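Local coordinates for uncharacterized protein AF_1548 (Archaeoglobus fulgidus, PDB 1Y88) that is of unknown function but may bind DNA and act as an endonuclease, at residues R26-H31 against V52-D57; L76-Y81 against P97-N102; K119-S124 against E129-L134. All coordinates share one frame; numbering follows the deposited sequence.

Contact 1. Residues R26-H31 against V52-D57; sequences RLLEEH and VVAERD. With SO4 (sulfate ion), chain H.
Leu-28 faces Ala-54, the CA atoms of these two residues 7.5 Å apart, where helix 17-29 lies against strand 47-56. The backbones then diverge, His-31 and Arg-56 being 9.2 Å apart between CA atoms. At the near end, Leu-28 CD1 rests on Ala-54 CB at 3.9 Å; the leucine reaches down from the helix, and the small alanine lets it come close. At the wider end the long side chain of Arg-56 spans the distance, CG between the backbone N and the carbonyl carbon (chi1 73°) and the chain bent at chi2. Its NH1 meets His-31 O at 2.7 Å in the guanidinium plane, although the N-H is bent to 138°. The same NH1 holds O4 of a sulfate at 2.7 Å, and NH2 makes a weak bond to its O2. The His-31 imidazole bonds back from ND1 to Leu-27 O (3.0 Å, 171°), an in-plane tie that fixes the ring's rotation. An alanine here has no imidazole to donate to Leu-27 O, and the turn that presents the His-31 carbonyl to Arg-56 would probably be held less firmly. A helix laid over antiparallel strands, Leu-28 also touching Ile-63 of strand 59-65, fits the opening alpha-beta part of the restriction endonuclease-like fold.

Contact 2. Residues L76-Y81 against P97-N102; sequences LKEAMY and PWIFTN. With SO4 (sulfate ion), chain D; SO4 (sulfate ion), chain C.
Ile-99 drives the tip of its side chain against Ala-79, joining strand 96-100 to helix 76-89. The CA atoms of this pair are 7.9 Å apart, and CD1 fills the interval by resting on Ala-79 CA at 3.8 Å. Ala-79 CB is a little farther from the same methyl, at 4.3 Å. Extension at chi2 (169°) carries CD1 out to the helix, and the alanine suits its place because its small methyl lets Ile-99 come close to the helix backbone. Glu-78 adds the aliphatic part of its chain, its CG lying 4.4 Å from Ile-99 CD1. The carboxylate beyond is turned by a bend at chi2 (76°) and makes long, weak ion pairs with Lys-66 and Arg-85. All three touching residues are buried, yet the direct interface is small; Tyr-112 of helix 107-116 also packs on Ala-79, and Ile-118 touches Ile-99.

By contrast, at the beginning of the helix, where Leu-76 and Lys-77 are partly exposed, backbone amides hold two sulfates, probably from the crystallisation liquor. Leu-76 N donates to O4 of the chain C sulfate at 2.7 Å, whereas Glu-78 N donates to O4 of the chain D sulfate at 2.7 Å and in a nearly straight line (168°). The amides of the first turn have no carbonyl one turn before them in the helix to bond to, and the helix dipole would probably favour an anion there. Lys-77 and Leu-76 also meet Tyr-81 and Val-46 of the second subunit, so this side of the helix belongs to the dimer interface. The helix lies between strands 59-65 and 96-100 in the chain, and these strands pair in parallel; Ile-99 against Ala-79 is thus the helix-to-sheet packing of a beta-alpha-beta crossover, as in the restriction endonuclease-like fold.

Contact 3. Residues K119-S124 against E129-L134; sequences KLTGWS and EGIEVL
Trp-123 lays one face of its indole over Glu-132, whose CB sits 3.7 Å from the centroid of the five-membered ring, 22° off the normal, in a CH-pi contact. The two side chains run at about a right angle, and the carboxylate plane is turned 70° from the indole. With CG of Trp-123 anti to the backbone N (chi1 -170°), the ring swings back over the start of helix 131-136. Its six-membered part also meets Ile-131, CZ3 lying 3.7 Å from CG2, the two side chains again crossing at about a right angle. On the other branch of this isoleucine, CG1 packs at 4.0 Å on Thr-121 CG2. The threonine divides its work: the methyl joins this apolar patch, while OG1 accepts from Trp-98 NE1 and also bonds a water that donates to Glu-129 O. Behind the side chains, Ile-131 N donates to Gly-122 O (2.8 Å) and Glu-132 N to Trp-123 O (2.9 Å). Gly-130, at the N-cap, suits the close crossing because a beta carbon there would collide with Trp-123 O. Backbone carbonyls just beyond the strand therefore satisfy amides of the first helical turn that lack partners within the helix, and the indole packs against Glu-132 and Ile-131 at this junction.

Strands 96-100 and 119-121, neighbours in the mixed sheet, tie contact 2 to contact 3 through a probable hydrogen bond from Thr-121 N to Ile-99 O (2.8 Å). Contact 1 meets contact 2 on the sheet face that carries Trp-98, where Leu-28 CD2 touches Trp-98 CH2 at 3.7 Å; Ile-99, next in sequence, points to the other face and helix 76-89. Contacts 1 and 3, centres about 14 Å apart, join through His-31 CE1 and Leu-134 CD2 at 3.8 Å. Helices thus cover both faces of one sheet. Sulfates lie at contacts 1 and 2, whose centres are about 18 Å apart, but they do not by themselves identify an active site.

Contact 1. Residues R26-H31 against V52-D57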
loop_
_atom_site.group_PDB
_atom_site.type_symbol
_atom_site.label_atom_id
_atom_site.label_comp_id
_atom_site.label_asym_id
_atom_site.label_seq_id
_atom_site.Cartn_x
_atom_site.Cartn_y
_atom_site.Cartn_z
ATOM N N ARG A 26 5.698 25.222 -1.003
ATOM C CA ARG A 26 5.519 26.657 -0.749
ATOM C C ARG A 26 5.306 26.961 0.749
ATOM O O ARG A 26 5.928 27.879 1.313
ATOM C CB ARG A 26 4.364 27.143 -1.597
ATOM C CG ARG A 26 4.147 28.590 -1.454
ATOM C CD ARG A 26 5.209 29.400 -2.245
ATOM N NE ARG A 26 4.754 30.762 -2.111
ATOM C CZ ARG A 26 3.849 31.298 -2.923
ATOM N NH1 ARG A 26 3.416 30.600 -3.956
ATOM N NH2 ARG A 26 3.424 32.535 -2.705
ATOM N N LEU A 27 4.474 26.163 1.417
ATOM C CA LEU A 27 4.277 26.311 2.859
ATOM C C LEU A 27 5.587 26.115 3.620
ATOM O O LEU A 27 5.868 26.831 4.579
ATOM C CB LEU A 27 3.199 25.345 3.383
ATOM C CG LEU A 27 1.775 25.527 2.850
ATOM C CD1 LEU A 27 0.863 24.385 3.350
ATOM C CD2 LEU A 27 1.240 26.904 3.341
ATOM N N LEU A 28 6.420 25.163 3.191
ATOM C CA LEU A 28 7.686 24.981 3.887
ATOM C C LEU A 28 8.680 26.112 3.588
ATOM O O LEU A 28 9.432 26.544 4.467
ATOM C CB LEU A 28 8.284 23.595 3.597
ATOM C CG LEU A 28 7.442 22.416 4.114
ATOM C CD1 LEU A 28 8.022 21.124 3.617
ATOM C CD2 LEU A 28 7.251 22.368 5.636
ATOM N N GLU A 29 8.666 26.601 2.355
ATOM C CA GLU A 29 9.510 27.735 1.988
ATOM C C GLU A 29 9.200 28.965 2.874
ATOM O O GLU A 29 10.100 29.734 3.232
ATOM C CB GLU A 29 9.341 28.073 0.516
ATOM C CG GLU A 29 10.094 27.130 -0.418
ATOM C CD GLU A 29 9.753 27.350 -1.864
ATOM O OE1 GLU A 29 8.585 27.650 -2.175
ATOM O OE2 GLU A 29 10.648 27.195 -2.711
ATOM N N GLU A 30 7.937 29.105 3.250
ATOM C CA GLU A 30 7.500 30.189 4.141
ATOM C C GLU A 30 8.063 30.020 5.544
ATOM O O GLU A 30 8.092 30.980 6.332
ATOM C CB GLU A 30 5.968 30.280 4.175
ATOM C CG GLU A 30 5.370 30.775 2.855
ATOM C CD GLU A 30 3.855 30.600 2.755
ATOM O OE1 GLU A 30 3.249 29.856 3.560
ATOM O OE2 GLU A 30 3.258 31.226 1.845
ATOM N N HIS A 31 8.533 28.805 5.851
ATOM C CA HIS A 31 9.069 28.512 7.174
ATOM C C HIS A 31 10.567 28.235 7.141
ATOM O O HIS A 31 11.114 27.593 8.054
ATOM C CB HIS A 31 8.292 27.361 7.791
ATOM C CG HIS A 31 6.925 27.762 8.243
ATOM N ND1 HIS A 31 5.846 27.825 7.384
ATOM C CD2 HIS A 31 6.473 28.178 9.452
ATOM C CE1 HIS A 31 4.783 28.239 8.054
ATOM N NE2 HIS A 31 5.136 28.459 9.310
ATOM N N VAL A 52 8.303 15.981 -2.200
ATOM C CA VAL A 52 9.064 17.196 -1.875
ATOM C C VAL A 52 10.312 16.789 -1.122
ATOM O O VAL A 52 10.243 16.026 -0.153
ATOM C CB VAL A 52 8.257 18.221 -0.968
ATOM C CG1 VAL A 52 9.073 19.548 -0.775
ATOM C CG2 VAL A 52 6.878 18.532 -1.555
ATOM N N VAL A 53 11.438 17.343 -1.535
ATOM C CA VAL A 53 12.657 17.268 -0.782
ATOM C C VAL A 53 12.830 18.636 -0.124
ATOM O O VAL A 53 12.923 19.639 -0.828
ATOM C CB VAL A 53 13.865 16.982 -1.705
ATOM C CG1 VAL A 53 15.179 17.178 -0.953
ATOM C CG2 VAL A 53 13.768 15.560 -2.357
ATOM N N ALA A 54 12.878 18.678 1.202
ATOM C CA ALA A 54 12.959 19.958 1.933
ATOM C C ALA A 54 14.135 19.954 2.877
ATOM O O ALA A 54 14.344 18.999 3.623
ATOM C CB ALA A 54 11.668 20.204 2.704
ATOM N N GLU A 55 14.917 21.027 2.851
ATOM C CA GLU A 55 16.079 21.110 3.709
ATOM C C GLU A 55 16.080 22.418 4.496
ATOM O O GLU A 55 15.775 23.483 3.953
ATOM C CB GLU A 55 17.375 20.947 2.904
ATOM C CG GLU A 55 18.633 21.230 3.790
ATOM C CD GLU A 55 19.862 20.418 3.431
ATOM O OE1 GLU A 55 20.150 20.281 2.220
ATOM O OE2 GLU A 55 20.541 19.926 4.372
ATOM N N ARG A 56 16.377 22.333 5.779
ATOM C CA ARG A 56 16.811 23.526 6.484
ATOM C C ARG A 56 17.704 23.268 7.672
ATOM O O ARG A 56 17.498 22.319 8.456
ATOM C CB ARG A 56 15.690 24.489 6.816
ATOM C CG ARG A 56 14.807 24.081 7.867
ATOM C CD ARG A 56 14.284 25.296 8.649
ATOM N NE ARG A 56 13.779 24.714 9.874
ATOM C CZ ARG A 56 12.590 24.902 10.430
ATOM N NH1 ARG A 56 11.709 25.766 9.943
ATOM N NH2 ARG A 56 12.319 24.239 11.545
ATOM N N ASP A 57 18.718 24.127 7.744
ATOM C CA ASP A 57 19.787 24.043 8.736
ATOM C C ASP A 57 20.340 22.638 8.925
ATOM O O ASP A 57 20.479 22.148 10.060
ATOM C CB ASP A 57 19.362 24.617 10.077
ATOM C CG ASP A 57 20.567 25.003 10.939
ATOM O OD1 ASP A 57 21.713 25.048 10.400
ATOM O OD2 ASP A 57 20.370 25.213 12.143
HETATM S S SO4 H . 8.964 25.992 12.072
HETATM O O1 SO4 H . 7.570 26.372 12.262
HETATM O O2 SO4 H . 9.344 24.958 13.034
HETATM O O3 SO4 H . 9.812 27.161 12.268
HETATM O O4 SO4 H . 9.139 25.484 10.717
#

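Contact 2. Residues L76-Y81 against P97-N102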
loop_
_atom_site.group_PDB
_atom_site.type_symbol
_atom_site.label_atom_id
_atom_site.label_comp_id
_atom_site.label_asym_id
_atom_site.label_seq_id
_atom_site.Cartn_x
_atom_site.Cartn_y
_atom_site.Cartn_z
ATOM N N LEU A 76 -2.196 2.907 8.256
ATOM C CA LEU A 76 -0.952 2.256 8.634
ATOM C C LEU A 76 -0.191 1.746 7.409
ATOM O O LEU A 76 1.001 1.891 7.335
ATOM C CB LEU A 76 -1.224 1.104 9.634
ATOM C CG LEU A 76 -0.022 0.220 9.978
ATOM C CD1 LEU A 76 1.056 0.986 10.770
ATOM C CD2 LEU A 76 -0.475 -1.064 10.758
ATOM N N LYS A 77 -0.893 1.183 6.436
ATOM C CA LYS A 77 -0.228 0.672 5.263
ATOM C C LYS A 77 0.576 1.772 4.561
ATOM O O LYS A 77 1.725 1.570 4.235
ATOM C CB LYS A 77 -1.238 0.007 4.343
ATOM C CG LYS A 77 -0.699 -0.412 3.006
ATOM C CD LYS A 77 -1.694 -1.352 2.323
ATOM C CE LYS A 77 -1.608 -1.200 0.816
ATOM N NZ LYS A 77 -2.142 -2.379 0.010
ATOM N N GLU A 78 -0.042 2.942 4.371
ATOM C CA GLU A 78 0.665 4.086 3.768
ATOM C C GLU A 78 1.896 4.495 4.549
ATOM O O GLU A 78 2.949 4.769 3.950
ATOM C CB GLU A 78 -0.267 5.297 3.592
ATOM C CG GLU A 78 0.509 6.635 3.349
ATOM C CD GLU A 78 1.074 6.788 1.921
ATOM O OE1 GLU A 78 0.661 6.031 1.005
ATOM O OE2 GLU A 78 1.939 7.686 1.714
ATOM N N ALA A 79 1.775 4.556 5.877
ATOM C CA ALA A 79 2.908 4.869 6.743
ATOM C C ALA A 79 4.065 3.859 6.593
ATOM O O ALA A 79 5.237 4.222 6.472
ATOM C CB ALA A 79 2.464 5.007 8.205
ATOM N N MET A 80 3.717 2.572 6.587
ATOM C CA MET A 80 4.722 1.541 6.495
ATOM C C MET A 80 5.420 1.518 5.134
ATOM O O MET A 80 6.638 1.342 5.059
ATOM C CB MET A 80 4.093 0.154 6.859
ATOM C CG MET A 80 3.408 0.112 8.261
ATOM S SD MET A 80 2.919 -1.657 8.773
ATOM C CE MET A 80 4.216 -2.236 8.218
ATOM N N TYR A 81 4.676 1.656 4.038
ATOM C CA TYR A 81 5.206 1.886 2.664
ATOM C C TYR A 81 6.220 3.005 2.640
ATOM O O TYR A 81 7.292 2.947 2.039
ATOM C CB TYR A 81 4.039 2.278 1.723
ATOM C CG TYR A 81 4.372 2.712 0.277
ATOM C CD1 TYR A 81 5.393 2.105 -0.462
ATOM C CD2 TYR A 81 3.591 3.688 -0.370
ATOM C CE1 TYR A 81 5.651 2.488 -1.810
ATOM C CE2 TYR A 81 3.841 4.071 -1.699
ATOM C CZ TYR A 81 4.866 3.466 -2.407
ATOM O OH TYR A 81 5.121 3.852 -3.716
ATOM N N PRO A 97 11.674 10.723 7.069
ATOM C CA PRO A 97 10.544 10.866 6.162
ATOM C C PRO A 97 9.435 11.680 6.832
ATOM O O PRO A 97 9.378 11.759 8.066
ATOM C CB PRO A 97 10.077 9.423 5.948
ATOM C CG PRO A 97 10.359 8.758 7.280
ATOM C CD PRO A 97 11.606 9.470 7.857
ATOM N N TRP A 98 8.544 12.237 6.016
ATOM C CA TRP A 98 7.490 13.152 6.499
ATOM C C TRP A 98 6.295 12.997 5.563
ATOM O O TRP A 98 6.442 13.126 4.333
ATOM C CB TRP A 98 8.016 14.579 6.412
ATOM C CG TRP A 98 7.222 15.698 7.081
ATOM C CD1 TRP A 98 5.935 15.697 7.525
ATOM C CD2 TRP A 98 7.738 17.007 7.311
ATOM N NE1 TRP A 98 5.611 16.962 8.066
ATOM C CE2 TRP A 98 6.711 17.776 7.927
ATOM C CE3 TRP A 98 8.977 17.610 7.042
ATOM C CZ2 TRP A 98 6.905 19.134 8.298
ATOM C CZ3 TRP A 98 9.178 18.960 7.418
ATOM C CH2 TRP A 98 8.144 19.686 8.053
ATOM N N ILE A 99 5.134 12.677 6.114
ATOM C CA ILE A 99 3.927 12.539 5.301
ATOM C C ILE A 99 3.019 13.740 5.556
ATOM O O ILE A 99 2.757 14.099 6.721
ATOM C CB ILE A 99 3.145 11.218 5.629
ATOM C CG1 ILE A 99 4.047 9.979 5.428
ATOM C CG2 ILE A 99 1.890 11.083 4.718
ATOM C CD1 ILE A 99 3.418 8.612 6.003
ATOM N N PHE A 100 2.532 14.332 4.471
ATOM C CA PHE A 100 1.455 15.326 4.551
ATOM C C PHE A 100 0.166 14.735 4.037
ATOM O O PHE A 100 0.140 14.106 2.980
ATOM C CB PHE A 100 1.785 16.566 3.701
ATOM C CG PHE A 100 2.732 17.544 4.369
ATOM C CD1 PHE A 100 2.266 18.799 4.803
ATOM C CD2 PHE A 100 4.080 17.239 4.528
ATOM C CE1 PHE A 100 3.131 19.728 5.387
ATOM C CE2 PHE A 100 4.959 18.158 5.139
ATOM C CZ PHE A 100 4.474 19.417 5.560
ATOM N N THR A 101 -0.912 14.941 4.788
ATOM C CA THR A 101 -2.213 14.571 4.297
ATOM C C THR A 101 -3.192 15.721 4.545
ATOM O O THR A 101 -3.022 16.497 5.491
ATOM C CB THR A 101 -2.710 13.256 4.937
ATOM O OG1 THR A 101 -3.904 12.821 4.267
ATOM C CG2 THR A 101 -2.993 13.439 6.418
ATOM N N ASN A 102 -4.212 15.807 3.712
ATOM C CA ASN A 102 -5.234 16.827 3.878
ATOM C C ASN A 102 -6.416 16.345 4.723
ATOM O O ASN A 102 -7.360 17.088 4.904
ATOM C CB ASN A 102 -5.736 17.371 2.523
ATOM C CG ASN A 102 -6.468 16.318 1.688
ATOM O OD1 ASN A 102 -6.269 15.109 1.846
ATOM N ND2 ASN A 102 -7.339 16.782 0.793
HETATM S S SO4 D . -3.875 3.107 4.018
HETATM O O1 SO4 D . -4.872 2.225 4.638
HETATM O O2 SO4 D . -4.363 4.506 3.948
HETATM O O3 SO4 D . -3.589 2.646 2.663
HETATM O O4 SO4 D . -2.666 3.038 4.811
HETATM S S SO4 C . -5.451 1.468 9.913
HETATM O O1 SO4 C . -5.607 1.048 11.304
HETATM O O2 SO4 C . -6.718 2.032 9.494
HETATM O O3 SO4 C . -5.124 0.302 9.095
HETATM O O4 SO4 C . -4.407 2.484 9.824
#

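Contact 3. Residues K119-S124 against E129-L134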
loop_
_atom_site.group_PDB
_atom_site.type_symbol
_atom_site.label_atom_id
_atom_site.label_comp_id
_atom_site.label_asym_id
_atom_site.label_seq_id
_atom_site.Cartn_x
_atom_site.Cartn_y
_atom_site.Cartn_z
ATOM N N LYS A 119 7.733 11.913 10.486
ATOM C CA LYS A 119 7.009 13.147 10.819
ATOM C C LYS A 119 5.671 13.110 10.129
ATOM O O LYS A 119 5.571 12.633 8.998
ATOM C CB LYS A 119 7.801 14.383 10.328
ATOM C CG LYS A 119 9.059 14.655 11.085
ATOM C CD LYS A 119 9.760 15.949 10.577
ATOM C CE LYS A 119 8.893 17.175 10.840
ATOM N NZ LYS A 119 8.948 17.615 12.249
ATOM N N LEU A 120 4.629 13.647 10.781
ATOM C CA LEU A 120 3.303 13.636 10.160
ATOM C C LEU A 120 2.691 15.027 10.219
ATOM O O LEU A 120 2.738 15.665 11.266
ATOM C CB LEU A 120 2.370 12.673 10.912
ATOM C CG LEU A 120 2.724 11.175 10.994
ATOM C CD1 LEU A 120 1.660 10.436 11.885
ATOM C CD2 LEU A 120 2.762 10.581 9.589
ATOM N N THR A 121 2.103 15.461 9.110
ATOM C CA THR A 121 1.306 16.699 9.140
ATOM C C THR A 121 -0.000 16.418 8.460
ATOM O O THR A 121 -0.013 15.985 7.321
ATOM C CB THR A 121 2.058 17.871 8.444
ATOM O OG1 THR A 121 3.239 18.157 9.178
ATOM C CG2 THR A 121 1.173 19.150 8.404
ATOM N N GLY A 122 -1.109 16.619 9.187
ATOM C CA GLY A 122 -2.446 16.447 8.637
ATOM C C GLY A 122 -3.132 17.793 8.491
ATOM O O GLY A 122 -2.514 18.840 8.725
ATOM N N TRP A 123 -4.407 17.772 8.151
ATOM C CA TRP A 123 -5.174 19.027 8.130
ATOM C C TRP A 123 -5.107 19.741 9.484
ATOM O O TRP A 123 -4.980 20.973 9.563
ATOM C CB TRP A 123 -6.628 18.756 7.765
ATOM C CG TRP A 123 -7.367 20.047 7.508
ATOM C CD1 TRP A 123 -8.349 20.606 8.276
ATOM C CD2 TRP A 123 -7.157 20.930 6.402
ATOM N NE1 TRP A 123 -8.776 21.803 7.701
ATOM C CE2 TRP A 123 -8.068 22.016 6.550
ATOM C CE3 TRP A 123 -6.306 20.903 5.291
ATOM C CZ2 TRP A 123 -8.117 23.091 5.640
ATOM C CZ3 TRP A 123 -6.361 21.977 4.369
ATOM C CH2 TRP A 123 -7.269 23.041 4.554
ATOM N N SER A 124 -5.209 18.958 10.557
ATOM C CA SER A 124 -5.326 19.505 11.902
ATOM C C SER A 124 -4.396 18.812 12.916
ATOM O O SER A 124 -4.652 18.806 14.130
ATOM C CB SER A 124 -6.803 19.444 12.333
ATOM O OG SER A 124 -7.316 18.114 12.210
ATOM N N GLU A 129 0.090 22.858 14.220
ATOM C CA GLU A 129 0.985 22.776 13.059
ATOM C C GLU A 129 0.352 22.112 11.826
ATOM O O GLU A 129 1.048 21.749 10.876
ATOM C CB GLU A 129 2.299 22.059 13.441
ATOM C CG GLU A 129 3.099 22.731 14.584
ATOM C CD GLU A 129 4.249 21.858 15.148
ATOM O OE1 GLU A 129 4.213 20.616 15.011
ATOM O OE2 GLU A 129 5.196 22.429 15.761
ATOM N N GLY A 130 -0.959 21.982 11.824
ATOM C CA GLY A 130 -1.636 21.306 10.729
ATOM C C GLY A 130 -1.658 22.194 9.488
ATOM O O GLY A 130 -1.357 23.384 9.577
ATOM N N ILE A 131 -2.009 21.613 8.348
ATOM C CA ILE A 131 -2.079 22.390 7.089
ATOM C C ILE A 131 -3.074 23.561 7.264
ATOM O O ILE A 131 -2.846 24.664 6.737
ATOM C CB ILE A 131 -2.489 21.512 5.891
ATOM C CG1 ILE A 131 -1.420 20.419 5.632
ATOM C CG2 ILE A 131 -2.682 22.377 4.617
ATOM C CD1 ILE A 131 -1.788 19.475 4.498
ATOM N N GLU A 132 -4.153 23.333 8.017
ATOM C CA GLU A 132 -5.171 24.418 8.232
ATOM C C GLU A 132 -4.491 25.654 8.847
ATOM O O GLU A 132 -4.766 26.812 8.432
ATOM C CB GLU A 132 -6.359 23.919 9.100
ATOM C CG GLU A 132 -6.025 23.843 10.614
ATOM C CD GLU A 132 -7.067 23.120 11.461
ATOM O OE1 GLU A 132 -8.173 22.842 10.944
ATOM O OE2 GLU A 132 -6.760 22.849 12.634
ATOM N N VAL A 133 -3.591 25.425 9.812
ATOM C CA VAL A 133 -2.807 26.500 10.444
ATOM C C VAL A 133 -1.761 27.091 9.502
ATOM O O VAL A 133 -1.591 28.321 9.420
ATOM C CB VAL A 133 -2.091 26.010 11.726
ATOM C CG1 VAL A 133 -1.281 27.150 12.353
ATOM C CG2 VAL A 133 -3.106 25.440 12.720
ATOM N N LEU A 134 -1.022 26.231 8.810
ATOM C CA LEU A 134 -0.037 26.740 7.851
ATOM C C LEU A 134 -0.679 27.703 6.832
ATOM O O LEU A 134 -0.093 28.750 6.531
ATOM C CB LEU A 134 0.632 25.576 7.103
ATOM C CG LEU A 134 1.394 24.625 8.061
ATOM C CD1 LEU A 134 2.013 23.440 7.290
ATOM C CD2 LEU A 134 2.448 25.344 8.880
HETATM O O HOH W 1 3.463 20.683 10.027
#